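Local coordinates for protein DNA polymerase (Bacillus phage phi29, PDB 2PY5) that copies the phage genome by protein-primed, strand-displacing DNA synthesis with high processivity and proofreads its product with a 3'-5' exonuclease, at residues F211-V222 / T421-V431; L262-G273 / D280-I288. The protein carries 2 engineered substitutions. All coordinates share one frame; numbering follows the deposited sequence.

Interaction 1 of 2, residues F211-V222 / T421-V431. With EDO (1,2-ethanediol), chain M; nucleotides of chain C.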
loop_
_atom_site.group_PDB
_atom_site.type_symbol
_atom_site.label_atom_id
_atom_site.label_comp_id
_atom_site.label_asym_id
_atom_site.label_seq_id
_atom_site.Cartn_x
_atom_site.Cartn_y
_atom_site.Cartn_z
ATOM N N PHE F 211 -4.834 24.186 5.493
ATOM C CA PHE F 211 -5.566 23.077 4.847
ATOM C C PHE F 211 -7.040 23.119 5.260
ATOM O O PHE F 211 -7.506 22.264 6.034
ATOM C CB PHE F 211 -4.930 21.736 5.194
ATOM C CG PHE F 211 -3.479 21.648 4.846
ATOM C CD1 PHE F 211 -2.530 21.333 5.810
ATOM C CD2 PHE F 211 -3.044 21.905 3.541
ATOM C CE1 PHE F 211 -1.186 21.251 5.476
ATOM C CE2 PHE F 211 -1.712 21.817 3.196
ATOM C CZ PHE F 211 -0.772 21.486 4.153
ATOM N N PRO F 212 -7.777 24.111 4.742
ATOM C CA PRO F 212 -9.172 24.272 5.069
ATOM C C PRO F 212 -9.994 23.125 4.496
ATOM O O PRO F 212 -9.590 22.475 3.507
ATOM C CB PRO F 212 -9.537 25.592 4.399
ATOM C CG PRO F 212 -8.622 25.688 3.259
ATOM C CD PRO F 212 -7.342 25.124 3.767
ATOM N N THR F 213 -11.130 22.870 5.124
ATOM C CA THR F 213 -12.008 21.792 4.700
ATOM C C THR F 213 -12.750 22.227 3.465
ATOM O O THR F 213 -13.455 23.243 3.485
ATOM C CB THR F 213 -13.030 21.466 5.791
ATOM O OG1 THR F 213 -12.346 21.204 7.014
ATOM C CG2 THR F 213 -13.860 20.249 5.394
ATOM N N LEU F 214 -12.575 21.490 2.367
ATOM C CA LEU F 214 -13.294 21.785 1.148
ATOM C C LEU F 214 -14.680 21.146 1.183
ATOM O O LEU F 214 -14.911 20.115 1.834
ATOM C CB LEU F 214 -12.531 21.292 -0.083
ATOM C CG LEU F 214 -11.120 21.878 -0.345
ATOM C CD1 LEU F 214 -10.800 21.619 -1.826
ATOM C CD2 LEU F 214 -10.978 23.337 0.016
ATOM N N SER F 215 -15.611 21.770 0.477
ATOM C CA SER F 215 -16.921 21.187 0.325
ATOM C C SER F 215 -16.795 19.833 -0.377
ATOM O O SER F 215 -15.817 19.555 -1.087
ATOM C CB SER F 215 -17.823 22.099 -0.486
ATOM O OG SER F 215 -17.435 22.092 -1.845
ATOM N N LEU F 216 -17.790 18.985 -0.192
ATOM C CA LEU F 216 -17.780 17.700 -0.850
ATOM C C LEU F 216 -17.756 17.841 -2.382
ATOM O O LEU F 216 -17.086 17.062 -3.058
ATOM C CB LEU F 216 -18.969 16.854 -0.402
ATOM C CG LEU F 216 -18.913 16.455 1.083
ATOM C CD1 LEU F 216 -20.222 15.764 1.513
ATOM C CD2 LEU F 216 -17.711 15.570 1.391
ATOM N N GLY F 217 -18.469 18.831 -2.913
ATOM C CA GLY F 217 -18.493 19.038 -4.374
ATOM C C GLY F 217 -17.135 19.451 -4.918
ATOM O O GLY F 217 -16.696 18.975 -5.976
ATOM N N LEU F 218 -16.456 20.336 -4.198
ATOM C CA LEU F 218 -15.137 20.765 -4.637
ATOM C C LEU F 218 -14.142 19.644 -4.482
ATOM O O LEU F 218 -13.278 19.457 -5.342
ATOM C CB LEU F 218 -14.658 22.005 -3.879
ATOM C CG LEU F 218 -15.357 23.317 -4.258
ATOM C CD1 LEU F 218 -14.690 24.467 -3.517
ATOM C CD2 LEU F 218 -15.346 23.563 -5.777
ATOM N N ASP F 219 -14.226 18.900 -3.371
ATOM C CA ASP F 219 -13.326 17.775 -3.166
ATOM C C ASP F 219 -13.453 16.759 -4.302
ATOM O O ASP F 219 -12.463 16.215 -4.749
ATOM C CB ASP F 219 -13.593 17.085 -1.826
ATOM C CG ASP F 219 -12.510 16.107 -1.477
ATOM O OD1 ASP F 219 -12.747 14.888 -1.622
ATOM O OD2 ASP F 219 -11.389 16.572 -1.117
ATOM N N LYS F 220 -14.684 16.490 -4.728
ATOM C CA LYS F 220 -14.940 15.550 -5.807
ATOM C C LYS F 220 -14.245 15.993 -7.113
ATOM O O LYS F 220 -13.641 15.180 -7.789
ATOM C CB LYS F 220 -16.449 15.383 -6.021
ATOM C CG LYS F 220 -16.823 14.372 -7.082
ATOM C CD LYS F 220 -18.333 14.041 -7.047
ATOM N N GLU F 221 -14.323 17.283 -7.433
ATOM C CA GLU F 221 -13.619 17.817 -8.618
ATOM C C GLU F 221 -12.109 17.665 -8.510
ATOM O O GLU F 221 -11.445 17.221 -9.446
ATOM C CB GLU F 221 -13.981 19.291 -8.871
ATOM C CG GLU F 221 -15.437 19.508 -9.220
ATOM C CD GLU F 221 -15.746 20.921 -9.688
ATOM O OE1 GLU F 221 -16.880 21.131 -10.175
ATOM O OE2 GLU F 221 -14.859 21.806 -9.613
ATOM N N VAL F 222 -11.560 18.027 -7.352
ATOM C CA VAL F 222 -10.131 17.870 -7.125
ATOM C C VAL F 222 -9.730 16.396 -7.333
ATOM O O VAL F 222 -8.719 16.098 -7.946
ATOM C CB VAL F 222 -9.716 18.365 -5.716
ATOM C CG1 VAL F 222 -8.227 18.111 -5.442
ATOM C CG2 VAL F 222 -10.024 19.876 -5.572
ATOM N N THR F 421 -20.559 10.405 5.177
ATOM C CA THR F 421 -19.436 11.232 4.802
ATOM C C THR F 421 -18.776 11.834 6.020
ATOM O O THR F 421 -19.385 11.953 7.090
ATOM C CB THR F 421 -19.829 12.374 3.864
ATOM O OG1 THR F 421 -20.863 13.156 4.463
ATOM C CG2 THR F 421 -20.322 11.834 2.554
ATOM N N LYS F 422 -17.507 12.173 5.832
ATOM C CA LYS F 422 -16.730 12.918 6.813
ATOM C C LYS F 422 -15.981 14.028 6.103
ATOM O O LYS F 422 -15.976 14.110 4.872
ATOM C CB LYS F 422 -15.759 11.992 7.543
ATOM C CG LYS F 422 -14.637 11.387 6.706
ATOM C CD LYS F 422 -13.655 10.560 7.547
ATOM C CE LYS F 422 -12.987 11.393 8.633
ATOM N NZ LYS F 422 -11.854 10.684 9.305
ATOM N N ASP F 423 -15.324 14.880 6.874
ATOM C CA ASP F 423 -14.554 15.955 6.259
ATOM C C ASP F 423 -13.387 15.400 5.424
ATOM O O ASP F 423 -12.676 14.475 5.861
ATOM C CB ASP F 423 -13.946 16.881 7.313
ATOM C CG ASP F 423 -14.971 17.768 8.011
ATOM O OD1 ASP F 423 -16.121 17.883 7.549
ATOM O OD2 ASP F 423 -14.595 18.384 9.039
ATOM N N PRO F 424 -13.163 15.989 4.250
ATOM C CA PRO F 424 -11.903 15.767 3.556
ATOM C C PRO F 424 -10.729 16.253 4.409
ATOM O O PRO F 424 -10.917 16.992 5.377
ATOM C CB PRO F 424 -12.008 16.655 2.305
ATOM C CG PRO F 424 -13.331 17.165 2.244
ATOM C CD PRO F 424 -14.050 16.910 3.519
ATOM N N VAL F 425 -9.537 15.811 4.039
ATOM C CA VAL F 425 -8.305 16.250 4.656
ATOM C C VAL F 425 -7.849 17.426 3.782
ATOM O O VAL F 425 -8.248 18.564 4.051
ATOM C CB VAL F 425 -7.267 15.102 4.796
ATOM C CG1 VAL F 425 -6.001 15.626 5.424
ATOM C CG2 VAL F 425 -7.847 13.908 5.620
ATOM N N TYR F 426 -7.064 17.181 2.740
ATOM C CA TYR F 426 -6.731 18.260 1.768
ATOM C C TYR F 426 -6.256 17.635 0.477
ATOM O O TYR F 426 -5.073 17.488 0.194
ATOM C CB TYR F 426 -5.728 19.281 2.349
ATOM C CG TYR F 426 -5.656 20.528 1.495
ATOM C CD1 TYR F 426 -6.676 21.486 1.537
ATOM C CD2 TYR F 426 -4.605 20.748 0.622
ATOM C CE1 TYR F 426 -6.622 22.624 0.721
ATOM C CE2 TYR F 426 -4.571 21.878 -0.193
ATOM C CZ TYR F 426 -5.594 22.795 -0.136
ATOM O OH TYR F 426 -5.550 23.919 -0.956
ATOM N N THR F 427 -7.236 17.211 -0.304
ATOM C CA THR F 427 -6.983 16.414 -1.503
ATOM C C THR F 427 -6.060 17.104 -2.532
ATOM O O THR F 427 -5.273 16.409 -3.178
ATOM C CB THR F 427 -8.313 15.951 -2.121
ATOM O OG1 THR F 427 -9.094 15.297 -1.099
ATOM C CG2 THR F 427 -8.087 14.976 -3.295
ATOM N N PRO F 428 -6.108 18.454 -2.672
ATOM C CA PRO F 428 -5.174 19.047 -3.643
ATOM C C PRO F 428 -3.702 18.673 -3.365
ATOM O O PRO F 428 -2.912 18.556 -4.274
ATOM C CB PRO F 428 -5.388 20.549 -3.445
ATOM C CG PRO F 428 -6.791 20.642 -2.974
ATOM C CD PRO F 428 -6.984 19.484 -2.077
ATOM N N MET F 429 -3.340 18.537 -2.082
ATOM C CA MET F 429 -1.968 18.204 -1.748
ATOM C C MET F 429 -1.590 16.837 -2.291
ATOM O O MET F 429 -0.494 16.649 -2.831
ATOM C CB MET F 429 -1.760 18.282 -0.225
ATOM C CG MET F 429 -0.377 18.068 0.280
ATOM S SD MET F 429 0.809 19.237 -0.385
ATOM C CE MET F 429 0.772 20.673 0.667
ATOM N N GLY F 430 -2.496 15.865 -2.170
ATOM C CA GLY F 430 -2.246 14.547 -2.752
ATOM C C GLY F 430 -2.110 14.610 -4.266
ATOM O O GLY F 430 -1.209 14.003 -4.863
ATOM N N VAL F 431 -3.014 15.346 -4.907
ATOM C CA VAL F 431 -2.995 15.475 -6.366
ATOM C C VAL F 431 -1.622 15.952 -6.847
ATOM O O VAL F 431 -1.037 15.402 -7.781
ATOM C CB VAL F 431 -4.087 16.457 -6.848
ATOM C CG1 VAL F 431 -3.831 16.913 -8.272
ATOM C CG2 VAL F 431 -5.486 15.822 -6.670
HETATM C C1 EDO M . -10.219 23.518 9.394
HETATM O O1 EDO M . -9.773 24.751 8.809
HETATM C C2 EDO M . -9.870 22.332 8.496
HETATM O O2 EDO M . -8.492 21.958 8.569
ATOM P P DG C 2 -14.091 10.658 12.508
ATOM O OP1 DG C 2 -13.275 11.883 12.675
ATOM O OP2 DG C 2 -14.948 10.509 11.308
ATOM O "O5'" DG C 2 -13.141 9.363 12.649
ATOM C "C5'" DG C 2 -12.279 9.324 13.784
ATOM C "C4'" DG C 2 -11.483 8.042 13.951
ATOM O "O4'" DG C 2 -12.281 7.056 14.630
ATOM C "C3'" DG C 2 -10.987 7.331 12.706
ATOM O "O3'" DG C 2 -9.684 6.907 13.007
ATOM C "C2'" DG C 2 -11.899 6.126 12.519
ATOM C "C1'" DG C 2 -12.166 5.806 13.975
ATOM N N9 DG C 2 -13.426 5.167 14.292
ATOM C C8 DG C 2 -14.636 5.322 13.666
ATOM N N7 DG C 2 -15.590 4.634 14.223
ATOM C C5 DG C 2 -14.958 4.002 15.293
ATOM C C6 DG C 2 -15.476 3.116 16.257
ATOM O O6 DG C 2 -16.643 2.721 16.356
ATOM N N1 DG C 2 -14.501 2.707 17.171
ATOM C C2 DG C 2 -13.180 3.095 17.148
ATOM N N2 DG C 2 -12.376 2.594 18.105
ATOM N N3 DG C 2 -12.682 3.927 16.236
ATOM C C4 DG C 2 -13.628 4.330 15.354
ATOM P P DA C 3 -8.480 7.312 12.055
ATOM O OP1 DA C 3 -7.269 6.836 12.752
ATOM O OP2 DA C 3 -8.682 8.737 11.635
ATOM O "O5'" DA C 3 -8.715 6.414 10.757
ATOM C "C5'" DA C 3 -8.317 5.074 10.797
ATOM C "C4'" DA C 3 -8.944 4.364 9.615
ATOM O "O4'" DA C 3 -10.376 4.381 9.777
ATOM C "C3'" DA C 3 -8.696 4.997 8.256
ATOM O "O3'" DA C 3 -7.611 4.337 7.624
ATOM C "C2'" DA C 3 -9.989 4.720 7.479
ATOM C "C1'" DA C 3 -11.065 4.548 8.541
ATOM N N9 DA C 3 -11.940 5.687 8.830
ATOM C C8 DA C 3 -11.550 6.987 9.070
ATOM N N7 DA C 3 -12.542 7.801 9.368
ATOM C C5 DA C 3 -13.655 6.975 9.331
ATOM C C6 DA C 3 -15.027 7.213 9.548
ATOM N N6 DA C 3 -15.523 8.415 9.862
ATOM N N1 DA C 3 -15.877 6.160 9.435
ATOM C C2 DA C 3 -15.380 4.955 9.119
ATOM N N3 DA C 3 -14.109 4.613 8.888
ATOM C C4 DA C 3 -13.296 5.672 9.015
HETATM O O HOH W 1 -8.311 19.708 6.405
HETATM O O HOH W 2 -10.061 19.907 2.473
HETATM O O HOH W 3 -9.844 18.432 -0.014
#
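T427 and D219 share the single direct hydrogen bond between 211-222 and 421-431: T427 OG1 donates to D219 OD2 over 2.6 Å, on the carboxylate's syn lone pair. A water accepts a hydrogen bond from T427 N and donates one to the same OD2, while D219 OD1 pairs with R223, so the buried acid is satisfied at both oxygens. D219 reaches across because CG stands opposite its backbone N (chi1 -169°).

Elsewhere water joins the backbones. V425 O accepts from two waters, one also bound to F211 O at 2.7 Å, the other to P212 O and L214 N.

Y426 is wedged between apolar groups. P428 CD lies over the centre of one face of its ring, F211 CD2 sits 3.4 Å above the other, offset toward the rim, and the two aromatic planes meet at 46°; the hydroxyl has G266 as its partner. M429 CE comes to the edge of the F211 ring, 3.7 Å from CE2. The compact, puckered ring of P424 sets CG against L214 O, 3.4 Å away, and V222 CG1 packs on P428 CG at 3.8 Å.

K422 points to the DNA instead, NZ donating to N7 of DA3 of chain C at 3.0 Å. Helices 216-222 and 427-431 run almost parallel (3°), their axes 10.0 Å apart, joining the linker between exonuclease and polymerization domains to the polymerization part of a B-family polymerase.

Interaction 2 of 2, residues L262-G273 / D280-I288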
loop_
_atom_site.group_PDB
_atom_site.type_symbol
_atom_site.label_atom_id
_atom_site.label_comp_id
_atom_site.label_asym_id
_atom_site.label_seq_id
_atom_site.Cartn_x
_atom_site.Cartn_y
_atom_site.Cartn_z
ATOM N N LEU F 262 6.790 23.062 -5.339
ATOM C CA LEU F 262 5.695 24.001 -5.111
ATOM C C LEU F 262 4.398 23.227 -4.943
ATOM O O LEU F 262 3.976 22.516 -5.856
ATOM C CB LEU F 262 5.576 24.967 -6.284
ATOM C CG LEU F 262 4.623 26.141 -6.128
ATOM C CD1 LEU F 262 5.083 27.104 -5.002
ATOM C CD2 LEU F 262 4.515 26.867 -7.468
ATOM N N LEU F 263 3.749 23.388 -3.798
ATOM C CA LEU F 263 2.568 22.596 -3.449
ATOM C C LEU F 263 1.410 23.476 -2.988
ATOM O O LEU F 263 1.625 24.567 -2.437
ATOM C CB LEU F 263 2.908 21.547 -2.397
ATOM C CG LEU F 263 3.934 20.477 -2.785
ATOM C CD1 LEU F 263 4.407 19.660 -1.588
ATOM C CD2 LEU F 263 3.308 19.585 -3.870
ATOM N N PRO F 264 0.176 23.022 -3.212
ATOM C CA PRO F 264 -0.994 23.861 -2.969
ATOM C C PRO F 264 -1.416 23.936 -1.512
ATOM O O PRO F 264 -1.251 22.973 -0.746
ATOM C CB PRO F 264 -2.082 23.132 -3.777
ATOM C CG PRO F 264 -1.711 21.722 -3.618
ATOM C CD PRO F 264 -0.226 21.705 -3.759
ATOM N N TYR F 265 -2.026 25.065 -1.142
ATOM C CA TYR F 265 -2.686 25.190 0.150
ATOM C C TYR F 265 -3.840 26.197 0.049
ATOM O O TYR F 265 -4.000 26.913 -0.974
ATOM C CB TYR F 265 -1.682 25.605 1.245
ATOM C CG TYR F 265 -1.259 27.048 1.177
ATOM C CD1 TYR F 265 -1.918 28.020 1.930
ATOM C CD2 TYR F 265 -0.219 27.452 0.356
ATOM C CE1 TYR F 265 -1.549 29.351 1.860
ATOM C CE2 TYR F 265 0.162 28.816 0.286
ATOM C CZ TYR F 265 -0.530 29.738 1.021
ATOM O OH TYR F 265 -0.150 31.088 0.971
ATOM N N GLY F 266 -4.625 26.257 1.121
ATOM C CA GLY F 266 -5.695 27.226 1.233
ATOM C C GLY F 266 -6.956 26.954 0.457
ATOM O O GLY F 266 -7.117 25.889 -0.159
ATOM N N GLU F 267 -7.865 27.929 0.486
ATOM C CA GLU F 267 -9.148 27.796 -0.185
ATOM C C GLU F 267 -8.925 28.019 -1.666
ATOM O O GLU F 267 -8.354 29.041 -2.053
ATOM C CB GLU F 267 -10.164 28.823 0.314
ATOM C CG GLU F 267 -11.589 28.581 -0.212
ATOM C CD GLU F 267 -12.236 27.275 0.318
ATOM O OE1 GLU F 267 -11.996 26.937 1.493
ATOM O OE2 GLU F 267 -12.994 26.598 -0.446
ATOM N N PRO F 268 -9.369 27.087 -2.498
ATOM C CA PRO F 268 -9.229 27.332 -3.925
ATOM C C PRO F 268 -10.185 28.397 -4.446
ATOM O O PRO F 268 -11.185 28.719 -3.794
ATOM C CB PRO F 268 -9.588 25.981 -4.553
ATOM C CG PRO F 268 -10.475 25.353 -3.587
ATOM C CD PRO F 268 -9.959 25.763 -2.229
ATOM N N ILE F 269 -9.871 28.921 -5.626
ATOM C CA ILE F 269 -10.787 29.759 -6.376
ATOM C C ILE F 269 -11.213 29.012 -7.645
ATOM O O ILE F 269 -10.373 28.491 -8.387
ATOM C CB ILE F 269 -10.157 31.115 -6.723
ATOM C CG1 ILE F 269 -9.903 31.911 -5.444
ATOM C CG2 ILE F 269 -11.048 31.906 -7.675
ATOM C CD1 ILE F 269 -9.210 33.238 -5.680
ATOM N N VAL F 270 -12.518 28.934 -7.854
ATOM C CA VAL F 270 -13.069 28.293 -9.049
ATOM C C VAL F 270 -13.047 29.288 -10.207
ATOM O O VAL F 270 -13.321 30.496 -10.024
ATOM C CB VAL F 270 -14.534 27.870 -8.820
ATOM C CG1 VAL F 270 -15.172 27.339 -10.103
ATOM C CG2 VAL F 270 -14.628 26.860 -7.706
ATOM N N PHE F 271 -12.765 28.782 -11.416
ATOM C CA PHE F 271 -12.844 29.594 -12.634
ATOM C C PHE F 271 -13.534 28.813 -13.741
ATOM O O PHE F 271 -13.520 27.592 -13.727
ATOM C CB PHE F 271 -11.450 30.057 -13.098
ATOM C CG PHE F 271 -10.487 28.943 -13.380
ATOM C CD1 PHE F 271 -10.437 28.320 -14.632
ATOM C CD2 PHE F 271 -9.612 28.508 -12.395
ATOM C CE1 PHE F 271 -9.547 27.288 -14.875
ATOM C CE2 PHE F 271 -8.712 27.488 -12.646
ATOM C CZ PHE F 271 -8.685 26.869 -13.865
ATOM N N GLU F 272 -14.145 29.532 -14.681
ATOM C CA GLU F 272 -14.699 28.918 -15.898
ATOM C C GLU F 272 -13.683 29.072 -17.024
ATOM O O GLU F 272 -12.863 30.001 -17.022
ATOM C CB GLU F 272 -16.055 29.536 -16.273
ATOM C CG GLU F 272 -17.160 29.302 -15.242
ATOM C CD GLU F 272 -17.409 27.818 -14.917
ATOM O OE1 GLU F 272 -17.992 27.106 -15.762
ATOM O OE2 GLU F 272 -17.038 27.370 -13.803
ATOM N N GLY F 273 -13.718 28.152 -17.987
ATOM C CA GLY F 273 -12.829 28.228 -19.118
ATOM C C GLY F 273 -11.405 27.871 -18.783
ATOM O O GLY F 273 -11.164 27.036 -17.913
ATOM N N ASP F 280 -0.334 34.707 -7.504
ATOM C CA ASP F 280 -0.770 34.428 -6.139
ATOM C C ASP F 280 -1.510 33.093 -5.997
ATOM O O ASP F 280 -1.642 32.569 -4.889
ATOM C CB ASP F 280 -1.666 35.544 -5.629
ATOM C CG ASP F 280 -0.917 36.843 -5.443
ATOM O OD1 ASP F 280 0.332 36.816 -5.332
ATOM O OD2 ASP F 280 -1.571 37.890 -5.405
ATOM N N TYR F 281 -2.045 32.585 -7.113
ATOM C CA TYR F 281 -2.668 31.252 -7.195
ATOM C C TYR F 281 -2.030 30.514 -8.367
ATOM O O TYR F 281 -2.677 30.295 -9.395
ATOM C CB TYR F 281 -4.184 31.352 -7.401
ATOM C CG TYR F 281 -4.945 31.875 -6.203
ATOM C CD1 TYR F 281 -4.937 33.210 -5.892
ATOM C CD2 TYR F 281 -5.695 31.026 -5.403
ATOM C CE1 TYR F 281 -5.608 33.697 -4.794
ATOM C CE2 TYR F 281 -6.399 31.509 -4.309
ATOM C CZ TYR F 281 -6.344 32.849 -4.008
ATOM O OH TYR F 281 -7.040 33.382 -2.913
ATOM N N PRO F 282 -0.730 30.176 -8.238
ATOM C CA PRO F 282 0.106 29.723 -9.360
ATOM C C PRO F 282 -0.040 28.240 -9.770
ATOM O O PRO F 282 0.556 27.834 -10.809
ATOM C CB PRO F 282 1.514 30.000 -8.852
ATOM C CG PRO F 282 1.414 29.731 -7.393
ATOM C CD PRO F 282 0.064 30.289 -7.002
ATOM N N LEU F 283 -0.794 27.462 -8.995
ATOM C CA LEU F 283 -1.097 26.067 -9.315
ATOM C C LEU F 283 -2.565 25.950 -9.671
ATOM O O LEU F 283 -3.406 26.676 -9.155
ATOM C CB LEU F 283 -0.802 25.126 -8.145
ATOM C CG LEU F 283 0.643 25.041 -7.658
ATOM C CD1 LEU F 283 0.758 24.058 -6.512
ATOM C CD2 LEU F 283 1.628 24.687 -8.792
ATOM N N HIS F 284 -2.903 25.001 -10.538
ATOM C CA HIS F 284 -4.301 24.822 -10.873
ATOM C C HIS F 284 -4.606 23.409 -11.324
ATOM O O HIS F 284 -3.707 22.657 -11.662
ATOM C CB HIS F 284 -4.790 25.843 -11.918
ATOM C CG HIS F 284 -4.326 25.596 -13.331
ATOM N ND1 HIS F 284 -3.086 25.970 -13.791
ATOM C CD2 HIS F 284 -4.987 25.093 -14.404
ATOM C CE1 HIS F 284 -2.977 25.650 -15.076
ATOM N NE2 HIS F 284 -4.119 25.114 -15.469
ATOM N N ILE F 285 -5.893 23.101 -11.309
ATOM C CA ILE F 285 -6.452 21.872 -11.901
ATOM C C ILE F 285 -7.393 22.366 -12.986
ATOM O O ILE F 285 -8.243 23.208 -12.730
ATOM C CB ILE F 285 -7.169 21.005 -10.843
ATOM C CG1 ILE F 285 -6.151 20.389 -9.879
ATOM C CG2 ILE F 285 -7.992 19.865 -11.529
ATOM C CD1 ILE F 285 -6.759 19.736 -8.631
ATOM N N GLN F 286 -7.206 21.839 -14.195
ATOM C CA GLN F 286 -7.975 22.251 -15.387
ATOM C C GLN F 286 -8.836 21.074 -15.829
ATOM O O GLN F 286 -8.312 19.985 -16.040
ATOM C CB GLN F 286 -7.021 22.651 -16.508
ATOM C CG GLN F 286 -7.680 23.090 -17.817
ATOM C CD GLN F 286 -8.363 24.449 -17.705
ATOM O OE1 GLN F 286 -7.696 25.488 -17.506
ATOM N NE2 GLN F 286 -9.687 24.463 -17.869
ATOM N N HIS F 287 -10.138 21.303 -15.958
ATOM C CA HIS F 287 -11.041 20.374 -16.639
ATOM C C HIS F 287 -10.961 20.697 -18.125
ATOM O O HIS F 287 -11.262 21.831 -18.541
ATOM C CB HIS F 287 -12.471 20.530 -16.124
ATOM C CG HIS F 287 -13.456 19.536 -16.690
ATOM N ND1 HIS F 287 -14.818 19.687 -16.542
ATOM C CD2 HIS F 287 -13.280 18.391 -17.400
ATOM C CE1 HIS F 287 -15.441 18.679 -17.133
ATOM N NE2 HIS F 287 -14.532 17.874 -17.650
ATOM N N ILE F 288 -10.582 19.696 -18.918
ATOM C CA ILE F 288 -10.344 19.848 -20.355
ATOM C C ILE F 288 -10.975 18.654 -21.049
ATOM O O ILE F 288 -10.908 17.547 -20.528
ATOM C CB ILE F 288 -8.809 19.934 -20.674
ATOM C CG1 ILE F 288 -8.537 20.021 -22.178
ATOM C CG2 ILE F 288 -8.031 18.764 -20.044
ATOM C CD1 ILE F 288 -7.101 20.419 -22.507
HETATM O O HOH W 4 -8.460 31.646 -1.377
#
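L283 puts CD1 against the L262-P264 backbone, 3.5 Å from P264 N, and CD2 on L262 CD2 at 3.9 Å, the two leucines lying alongside each other and running opposite ways. Branched leucine tips suit this spot, since they can cover main chain and side chain together; F432 of helix 427-447 packs on both L283 and P264.

In a CH-pi contact, I269 CD1 lies over one face of the Y281 ring, 3.7 Å from its centroid and 26° off the normal, and a water links Y281 OH to E267 O.

Strands 267-272 and 283-288 cross at -41° with axes 9.2 Å apart, too far for direct backbone pairing; both instead pair with strand 340-356 in one antiparallel, curled sheet.

Q286 makes the polar contact: CG anti to the backbone N and a bend at chi2 bring its amide to G273. NE2 donates almost straight (176°) to G273 O at 3.0 Å and, through its other hydrogen, to H287 O at 3.1 Å, both acceptors lying in the amide plane though NE2 stands above the plane of each carbonyl. OE1 accepts from Y275 N, fixing the amide's rotation, and comes to the edge of the F271 ring, 3.7 Å from CE1.

Interaction 2 is nested in the loop that interaction 1 closes: 262-273 and 280-288 both fall between 211-222 and 421-431, and the two centres lie about 13 Å apart on the same side of the chain's centre. They touch where the chain turns at G266, through Y426 OH to G266 O (2.6 Å), and where M429 and P428 pack on P264. Strand 340-356 is shared, since it pairs with strands of interaction 2 and lends F353 to Y426 and P428. Helix 427-447 likewise begins in interaction 1; its M429 and W436 touch L263, and F432 touches L283. The region between exonuclease and polymerization domains thus meets the polymerization region through side chains, main chain and water together.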